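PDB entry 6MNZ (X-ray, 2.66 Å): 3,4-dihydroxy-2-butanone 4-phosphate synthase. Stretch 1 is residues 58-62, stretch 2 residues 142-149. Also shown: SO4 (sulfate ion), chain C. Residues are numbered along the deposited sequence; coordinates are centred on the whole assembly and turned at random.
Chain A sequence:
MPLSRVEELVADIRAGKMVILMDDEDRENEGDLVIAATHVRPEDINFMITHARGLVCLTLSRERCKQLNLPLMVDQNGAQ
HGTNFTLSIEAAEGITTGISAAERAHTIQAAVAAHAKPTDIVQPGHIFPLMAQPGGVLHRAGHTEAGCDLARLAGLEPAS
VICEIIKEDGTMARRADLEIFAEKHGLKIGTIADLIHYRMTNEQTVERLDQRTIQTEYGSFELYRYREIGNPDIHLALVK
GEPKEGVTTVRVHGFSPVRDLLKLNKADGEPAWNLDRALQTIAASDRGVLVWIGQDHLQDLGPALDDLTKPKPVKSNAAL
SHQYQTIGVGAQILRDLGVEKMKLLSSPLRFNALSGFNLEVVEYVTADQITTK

Stretch 1, residues 58-62: LTLSR
Stretch 2 (142-149) GHTEAGCD

No hydrogen bond or salt bridge joins these two stretches: a strand and a helix at least 84 residues apart in sequence touch through van der Waals-range contacts, burying 200 Å² in total, and the one strand side chain aimed at the helix is a threonine. Thr-59 contributes 81 Å² of that area.

To build it, extend Leu-58 to Leu-60 as a strand, with phi/psi of -127/100, -72/128 and -123/156. Run residues 143-149 as a helix, phi near -60 to -73 and psi from -31 to -59, with Gly-142 (-99/165) as its N-cap. Set the axes 7.4 Å apart at closest approach, their N-to-C directions at 75° with a signed crossing angle of -75°. The register is fixed by Thr-59 over Thr-144, CA to CA 5.5 Å.

Thr-59 takes the p rotamer (65°) and points toward the helix. Thr-59 CB lies 3.6 Å from Thr-144 O, and Thr-59 CG2 lies 4.2 Å from Thr-144 CG2, a methyl-to-methyl contact. Thr-59 OG1 reaches the next turn, 3.4 Å from Cys-148 SG, and is satisfied by a hydrogen bond elsewhere in the structure. Gly-147 leaves room here: Thr-59 OG1 sits 3.9 Å from Gly-147 C, and an ideal CB on the glycine would be 3.2 Å from that oxygen, a tight fit.

Cys-148, in m (-70°), is the helix's counterpart, pointing toward the strand and covered over 52 Å². Its small thiol follows the strand's exit, with Cys-148 SG 3.8 Å from Leu-60 C and 4.2 Å from Ser-61 N. Leu-60 (m, p) points away, in strand alternation. The Ser-61 side chain, chi1 p (70°) and CB sideways, caps a backbone N just past the stretch.

The helix is held by Ala-146 N to Gly-142 O (2.9 Å), Gly-147 N to His-143 O (2.8 Å) and Asp-149 N to Glu-145 O (2.9 Å), while the bond from Cys-148 N to Thr-144 O is weak at 3.4 Å. Glu-145 and Ala-146 point away from the strand.

At the helix start, a sulfate probably from the crystallisation liquor meets free amides. His-143 (m, -56°; chi2 91°) leads its ring away from the strand, sulfate O2 at the ring edge. His-143 N and ND1 donate to sulfate O2 at 2.9 and 2.8 Å; Thr-144 N and OG1 donate to sulfate O1 at 2.7 and 2.8 Å. Thr-144, in m (-60°), thus binds the anion through OG1 while its CG2 packs on Thr-59. An ideal CB on Gly-142 would lie 2.4 Å from sulfate O1, a clash in this crystal.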

# COMPACT_ATOMS: atom_id res chain seq x y z
N LEU A 58 0.42 16.25 21.25
CA LEU A 58 -0.69 15.69 22.03
C LEU A 58 -1.19 14.45 21.32
O LEU A 58 -1.85 14.55 20.27
CB LEU A 58 -1.80 16.72 22.22
CG LEU A 58 -3.11 16.12 22.74
CD1 LEU A 58 -2.88 15.40 24.06
CD2 LEU A 58 -4.20 17.17 22.87
N THR A 59 -0.78 13.28 21.79
CA THR A 59 -1.19 12.03 21.16
C THR A 59 -2.67 11.75 21.44
O THR A 59 -3.14 11.96 22.56
CB THR A 59 -0.32 10.88 21.66
OG1 THR A 59 -0.56 10.68 23.06
CG2 THR A 59 1.15 11.21 21.44
N LEU A 60 -3.43 11.50 20.38
CA LEU A 60 -4.85 11.17 20.47
C LEU A 60 -5.11 9.83 19.81
O LEU A 60 -4.54 9.52 18.76
CB LEU A 60 -5.74 12.23 19.80
CG LEU A 60 -6.03 13.53 20.55
CD1 LEU A 60 -4.74 14.25 20.75
CD2 LEU A 60 -7.01 14.44 19.80
N SER A 61 -6.20 9.21 20.25
CA SER A 61 -6.76 8.07 19.53
C SER A 61 -7.57 8.54 18.32
O SER A 61 -8.06 9.67 18.26
CB SER A 61 -7.66 7.25 20.47
OG SER A 61 -8.84 7.96 20.79
N ARG A 62 -7.77 7.61 17.39
CA ARG A 62 -8.60 7.88 16.23
C ARG A 62 -10.05 8.14 16.63
O ARG A 62 -10.69 9.06 16.11
CB ARG A 62 -8.53 6.71 15.24
CG ARG A 62 -7.18 6.58 14.56
CD ARG A 62 -7.15 5.44 13.56
NE ARG A 62 -8.19 5.57 12.54
CZ ARG A 62 -8.19 4.91 11.39
NH1 ARG A 62 -7.16 4.16 11.04
NH2 ARG A 62 -9.19 5.09 10.53
N GLY A 142 5.94 3.83 17.46
CA GLY A 142 6.30 5.22 17.60
C GLY A 142 5.95 5.77 18.98
O GLY A 142 5.07 5.25 19.67
N HIS A 143 6.53 6.93 19.29
CA HIS A 143 6.18 7.63 20.52
C HIS A 143 4.70 7.99 20.54
O HIS A 143 4.12 8.15 21.62
CB HIS A 143 7.02 8.89 20.67
CG HIS A 143 8.50 8.65 20.64
ND1 HIS A 143 9.23 8.68 19.47
CD2 HIS A 143 9.40 8.51 21.64
CE1 HIS A 143 10.50 8.49 19.75
NE2 HIS A 143 10.64 8.45 21.06
N THR A 144 4.11 8.24 19.38
CA THR A 144 2.69 8.58 19.31
C THR A 144 1.83 7.46 19.89
O THR A 144 1.03 7.68 20.81
CB THR A 144 2.29 8.86 17.86
OG1 THR A 144 3.07 9.96 17.36
CG2 THR A 144 0.81 9.20 17.75
N GLU A 145 1.95 6.26 19.32
CA GLU A 145 1.23 5.11 19.86
C GLU A 145 1.65 4.82 21.29
O GLU A 145 0.80 4.47 22.12
CB GLU A 145 1.47 3.89 18.97
CG GLU A 145 0.78 3.96 17.61
CD GLU A 145 1.46 4.93 16.66
OE1 GLU A 145 2.71 4.94 16.61
OE2 GLU A 145 0.75 5.58 15.87
N ALA A 146 2.91 5.09 21.63
CA ALA A 146 3.41 4.75 22.95
C ALA A 146 2.83 5.67 24.02
O ALA A 146 2.43 5.21 25.10
CB ALA A 146 4.93 4.80 22.97
N GLY A 147 2.71 6.96 23.71
CA GLY A 147 2.08 7.87 24.65
C GLY A 147 0.65 7.51 24.95
O GLY A 147 0.23 7.50 26.11
N CYS A 148 -0.11 7.13 23.92
CA CYS A 148 -1.51 6.76 24.13
C CYS A 148 -1.61 5.47 24.94
O CYS A 148 -2.34 5.42 25.94
CB CYS A 148 -2.21 6.59 22.78
SG CYS A 148 -2.46 8.14 21.88
N ASP A 149 -0.96 4.40 24.48
CA ASP A 149 -1.08 3.12 25.15
C ASP A 149 -0.60 3.20 26.59
O ASP A 149 -1.25 2.66 27.50
CB ASP A 149 -0.30 2.05 24.39
CG ASP A 149 -0.92 1.73 23.05
OD1 ASP A 149 -2.13 1.98 22.87
OD2 ASP A 149 -0.19 1.23 22.16
S SO4 C . 6.58 9.11 16.54
O1 SO4 C . 5.36 8.44 16.97
O2 SO4 C . 7.73 8.46 17.15
O3 SO4 C . 6.53 10.51 16.95
O4 SO4 C . 6.72 9.03 15.09